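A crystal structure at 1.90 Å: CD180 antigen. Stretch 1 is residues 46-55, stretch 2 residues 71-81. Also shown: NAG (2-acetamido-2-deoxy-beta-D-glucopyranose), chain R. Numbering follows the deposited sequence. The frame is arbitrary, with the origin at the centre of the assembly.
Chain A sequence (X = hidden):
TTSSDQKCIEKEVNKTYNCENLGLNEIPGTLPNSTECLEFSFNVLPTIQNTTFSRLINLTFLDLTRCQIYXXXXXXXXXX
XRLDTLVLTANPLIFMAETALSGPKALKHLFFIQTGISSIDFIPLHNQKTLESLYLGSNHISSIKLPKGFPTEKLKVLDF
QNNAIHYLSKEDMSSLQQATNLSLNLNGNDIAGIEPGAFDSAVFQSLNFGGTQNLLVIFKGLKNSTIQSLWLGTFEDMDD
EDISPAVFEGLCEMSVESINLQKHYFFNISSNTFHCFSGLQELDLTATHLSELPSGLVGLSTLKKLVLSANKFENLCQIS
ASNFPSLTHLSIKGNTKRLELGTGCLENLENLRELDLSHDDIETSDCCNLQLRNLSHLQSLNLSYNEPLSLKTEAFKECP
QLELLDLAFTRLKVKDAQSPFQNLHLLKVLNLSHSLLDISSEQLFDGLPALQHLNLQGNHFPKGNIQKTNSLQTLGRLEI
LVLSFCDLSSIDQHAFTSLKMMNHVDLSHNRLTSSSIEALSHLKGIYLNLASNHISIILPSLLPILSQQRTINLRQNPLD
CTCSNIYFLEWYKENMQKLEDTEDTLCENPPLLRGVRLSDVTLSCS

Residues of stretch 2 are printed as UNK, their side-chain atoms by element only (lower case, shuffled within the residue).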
# COMPACT_ATOMS: atom_id res chain seq x y z
N PRO A 46 3.02 6.93 -18.15
CA PRO A 46 1.97 6.03 -17.67
C PRO A 46 2.25 4.58 -18.07
O PRO A 46 1.98 3.66 -17.30
CB PRO A 46 0.70 6.60 -18.35
CG PRO A 46 0.99 8.04 -18.45
CD PRO A 46 2.45 8.12 -18.81
N THR A 47 2.85 4.37 -19.25
CA THR A 47 3.30 3.01 -19.60
C THR A 47 4.72 3.15 -20.13
O THR A 47 5.04 4.15 -20.74
CB THR A 47 2.46 2.35 -20.73
OG1 THR A 47 2.65 3.10 -21.93
CG2 THR A 47 0.94 2.32 -20.40
N ILE A 48 5.56 2.17 -19.84
CA ILE A 48 6.88 2.11 -20.46
C ILE A 48 6.90 0.74 -21.16
O ILE A 48 6.21 -0.24 -20.74
CB ILE A 48 8.05 2.34 -19.45
CG1 ILE A 48 8.00 1.31 -18.28
CG2 ILE A 48 7.97 3.77 -18.91
CD1 ILE A 48 9.16 1.47 -17.27
N GLN A 49 7.65 0.68 -22.25
CA GLN A 49 7.54 -0.47 -23.14
C GLN A 49 8.83 -0.51 -24.01
O GLN A 49 9.72 0.32 -23.81
CB GLN A 49 6.27 -0.33 -24.01
CG GLN A 49 6.22 0.91 -24.91
CD GLN A 49 5.49 2.07 -24.28
OE1 GLN A 49 4.61 1.88 -23.44
NE2 GLN A 49 5.86 3.27 -24.67
N ASN A 50 8.91 -1.44 -24.96
CA ASN A 50 10.14 -1.69 -25.72
C ASN A 50 10.70 -0.50 -26.45
O ASN A 50 11.91 -0.41 -26.63
CB ASN A 50 9.96 -2.89 -26.68
CG ASN A 50 9.02 -2.57 -27.85
OD1 ASN A 50 8.03 -1.87 -27.70
ND2 ASN A 50 9.36 -3.09 -29.03
N THR A 51 9.86 0.47 -26.78
CA THR A 51 10.31 1.67 -27.48
C THR A 51 10.76 2.84 -26.58
O THR A 51 11.32 3.84 -27.07
CB THR A 51 9.19 2.20 -28.39
OG1 THR A 51 7.99 2.28 -27.62
CG2 THR A 51 8.96 1.23 -29.57
N THR A 52 10.50 2.76 -25.29
CA THR A 52 10.71 3.92 -24.43
C THR A 52 12.19 4.31 -24.30
O THR A 52 12.54 5.50 -24.37
CB THR A 52 10.14 3.65 -23.02
OG1 THR A 52 8.77 3.22 -23.16
CG2 THR A 52 10.27 4.91 -22.15
N PHE A 53 13.05 3.31 -24.11
CA PHE A 53 14.47 3.59 -23.78
C PHE A 53 15.46 3.05 -24.84
O PHE A 53 16.68 3.12 -24.65
CB PHE A 53 14.81 2.96 -22.39
CG PHE A 53 13.93 3.45 -21.24
CD1 PHE A 53 13.06 2.57 -20.59
CD2 PHE A 53 13.99 4.77 -20.79
CE1 PHE A 53 12.25 3.00 -19.55
CE2 PHE A 53 13.16 5.22 -19.72
CZ PHE A 53 12.31 4.34 -19.12
N SER A 54 14.94 2.48 -25.93
CA SER A 54 15.77 1.61 -26.80
C SER A 54 17.01 2.28 -27.41
O SER A 54 17.98 1.58 -27.69
CB SER A 54 14.94 0.88 -27.87
OG SER A 54 14.28 1.83 -28.67
N ARG A 55 17.03 3.60 -27.58
CA ARG A 55 18.25 4.20 -28.13
C ARG A 55 19.37 4.48 -27.10
O ARG A 55 20.53 4.67 -27.48
CB ARG A 55 17.93 5.42 -28.98
CG ARG A 55 17.56 6.64 -28.20
CD ARG A 55 17.44 7.81 -29.14
NE ARG A 55 17.06 9.00 -28.40
CZ ARG A 55 17.93 9.83 -27.85
NH1 ARG A 55 17.48 10.89 -27.20
NH2 ARG A 55 19.23 9.60 -27.97
N UNK A 71 2.41 0.65 -16.02
CA UNK A 71 2.65 -0.56 -16.80
C UNK A 71 4.09 -0.67 -17.22
O UNK A 71 4.63 0.27 -17.76
c UNK A 71 0.31 -0.60 -17.74
c UNK A 71 -0.55 0.51 -17.61
n UNK A 71 -1.82 0.10 -17.26
c UNK A 71 -1.86 -1.25 -17.09
c UNK A 71 -2.62 -3.45 -16.65
c UNK A 71 -0.28 -3.12 -17.27
c UNK A 71 -2.90 -2.09 -16.73
c UNK A 71 1.78 -0.59 -18.08
c UNK A 71 -0.51 -1.76 -17.38
c UNK A 71 -1.34 -3.96 -16.91
N UNK A 72 4.69 -1.85 -17.05
CA UNK A 72 6.03 -2.13 -17.64
C UNK A 72 5.90 -3.34 -18.57
O UNK A 72 5.78 -4.47 -18.09
c UNK A 72 8.51 -2.54 -17.17
c UNK A 72 8.13 -1.54 -14.36
c UNK A 72 7.03 -1.37 -15.44
c UNK A 72 7.09 -2.44 -16.54
N UNK A 73 5.87 -3.08 -19.88
CA UNK A 73 5.56 -4.10 -20.89
C UNK A 73 6.78 -4.86 -21.36
O UNK A 73 7.90 -4.59 -20.91
c UNK A 73 4.80 -3.49 -22.09
c UNK A 73 3.38 -3.01 -21.75
c UNK A 73 2.66 -1.91 -22.21
n UNK A 73 1.46 -1.93 -21.59
c UNK A 73 1.42 -2.97 -20.76
n UNK A 73 2.58 -3.65 -20.87
N UNK A 74 6.56 -5.84 -22.25
CA UNK A 74 7.65 -6.74 -22.69
C UNK A 74 8.86 -5.95 -23.17
O UNK A 74 8.72 -4.88 -23.76
c UNK A 74 7.16 -7.74 -23.75
o UNK A 74 5.19 -8.95 -25.33
c UNK A 74 5.71 -7.94 -25.85
o UNK A 74 5.42 -7.55 -27.00
c UNK A 74 6.73 -7.11 -25.07
N UNK A 75 10.06 -6.44 -22.86
CA UNK A 75 11.29 -5.82 -23.34
C UNK A 75 11.45 -4.32 -23.12
O UNK A 75 12.14 -3.64 -23.88
c UNK A 75 11.45 -6.13 -24.86
o UNK A 75 12.25 -8.35 -24.51
c UNK A 75 11.45 -7.63 -25.15
o UNK A 75 10.65 -8.09 -25.99
N UNK A 76 10.85 -3.77 -22.04
CA UNK A 76 11.02 -2.35 -21.76
C UNK A 76 12.52 -1.90 -21.69
O UNK A 76 12.90 -0.78 -22.14
o UNK A 76 8.86 -2.07 -20.62
c UNK A 76 10.64 -0.55 -20.03
c UNK A 76 10.29 -1.96 -20.43
N UNK A 77 13.35 -2.76 -21.12
CA UNK A 77 14.78 -2.43 -20.86
C UNK A 77 15.71 -3.19 -21.79
O UNK A 77 16.87 -3.50 -21.45
c UNK A 77 14.30 -1.82 -18.46
c UNK A 77 12.49 -1.52 -16.89
c UNK A 77 15.11 -2.69 -19.38
c UNK A 77 14.52 -0.44 -18.43
c UNK A 77 12.74 -0.15 -16.85
c UNK A 77 13.27 -2.35 -17.70
c UNK A 77 13.76 0.39 -17.60
N UNK A 78 15.19 -3.49 -22.99
CA UNK A 78 15.90 -4.40 -23.92
C UNK A 78 17.29 -3.91 -24.28
O UNK A 78 18.15 -4.74 -24.49
c UNK A 78 14.83 -3.43 -26.06
n UNK A 78 13.76 -2.70 -28.10
c UNK A 78 13.95 -3.71 -27.26
o UNK A 78 13.44 -4.82 -27.42
c UNK A 78 15.09 -4.67 -25.23
N UNK A 79 17.51 -2.59 -24.37
CA UNK A 79 18.81 -2.09 -24.83
C UNK A 79 19.78 -1.73 -23.70
O UNK A 79 20.88 -1.21 -23.97
o UNK A 79 17.87 -1.12 -26.87
c UNK A 79 18.67 -0.86 -25.73
N UNK A 80 19.35 -1.95 -22.45
CA UNK A 80 20.12 -1.51 -21.26
C UNK A 80 21.01 -2.67 -20.76
O UNK A 80 20.95 -3.08 -19.61
o UNK A 80 16.68 0.08 -21.52
c UNK A 80 17.80 0.62 -21.51
c UNK A 80 18.72 0.43 -20.32
c UNK A 80 19.14 -1.02 -20.15
n UNK A 80 18.23 1.40 -22.48
N UNK A 81 21.85 -3.18 -21.66
CA UNK A 81 22.75 -4.28 -21.40
C UNK A 81 23.76 -3.91 -20.33
O UNK A 81 24.25 -4.78 -19.60
n UNK A 81 20.89 -6.05 -25.08
c UNK A 81 23.47 -4.65 -22.74
c UNK A 81 22.01 -6.73 -25.42
c UNK A 81 22.56 -5.35 -23.78
c UNK A 81 21.20 -5.19 -24.06
n UNK A 81 23.02 -6.28 -24.64
C1 NAG R . 8.58 -2.91 -30.23
C2 NAG R . 9.46 -2.84 -31.50
C3 NAG R . 8.58 -2.95 -32.76
C4 NAG R . 7.48 -4.01 -32.68
C5 NAG R . 6.71 -3.77 -31.38
C6 NAG R . 5.50 -4.67 -31.15
C7 NAG R . 11.59 -1.68 -30.97
C8 NAG R . 12.39 -0.42 -31.00
N2 NAG R . 10.34 -1.66 -31.48
O3 NAG R . 9.41 -3.31 -33.84
O4 NAG R . 6.64 -3.95 -33.82
O5 NAG R . 7.63 -3.97 -30.33
O6 NAG R . 5.95 -5.97 -30.92
O7 NAG R . 12.13 -2.67 -30.48
O HOH W 1 13.07 0.53 -24.29
O HOH W 2 6.92 -3.46 -25.16
O HOH W 3 11.31 -5.00 -29.22

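Position 71 has ten side-chain atoms: one carbon, then fused five- and six-membered rings holding one nitrogen. A ring carbon lies 3.6 Å from Thr 47 CG2. It is Trp 71. Its N donates to Pro 46 O (3.3 Å), and its O accepts from Ile 48 N (3.0 Å).

Position 72 has four carbons, forked at the first, with one arm two carbons long. A carbon of the longer arm lies 4.0 Å from Ile 48 CD1, on the same face of the sheet. This is Ile 72.

Position 73 has one carbon, then a five-membered ring of three carbons and two nitrogens. Its CB is 4.0 Å from Gln 49 CB. It is His 73. Its N donates to Ile 48 O (3.0 Å).

Position 74 has three carbons, the third carrying two oxygens. The second carbon comes no closer than 5.6 Å, to Asn 50 CB. It is Glu 74. Water 2 joins its O (2.7 Å) to Asn 50 N (2.8 Å).

Position 75 has two carbons, the second carrying two oxygens. Its CB is 4.0 Å from Asn 50 CB. It is Asp 75.

Position 76 has one carbon carrying an oxygen and a carbon. The oxygen is 3.2 Å from Ile 48 O. It is Thr 76. OG1 donates to His 73 O (2.7 Å).

Position 77 has one carbon and a six-carbon ring. The ring reaches Ile 48 and Phe 53. It is Phe 77. The two phenyl rings are nearly parallel but slid apart.

Position 78 has three carbons, the third carrying one oxygen and one nitrogen. Its oxygen is 4.0 Å from Asn 50 CB. It is Gln 78. NE2 donates to O7 of the NAG on Asn 50 (2.9 Å).

Position 79 has one carbon and one oxygen. The oxygen lies 2.8 Å from Ser 54 O. It is Ser 79, whose OG donates.

Position 80 again has three carbons, one oxygen and one nitrogen. The nitrogen is 3.2 Å from Phe 53 O. It is Gln 80, whose NE2 donates there.

Position 81 has one carbon and a five-membered ring with two nitrogens. It does not touch stretch 1. It is His 81.

The contact starts as a short parallel bridge. Turns then carry stretch 2 past Asn 50. Ile 48, Phe 53 and Phe 77 pack together, while side-chain donors and waters serve the loop carbonyls.

Stretch 2 (71-81) WIHEDTFQSQH
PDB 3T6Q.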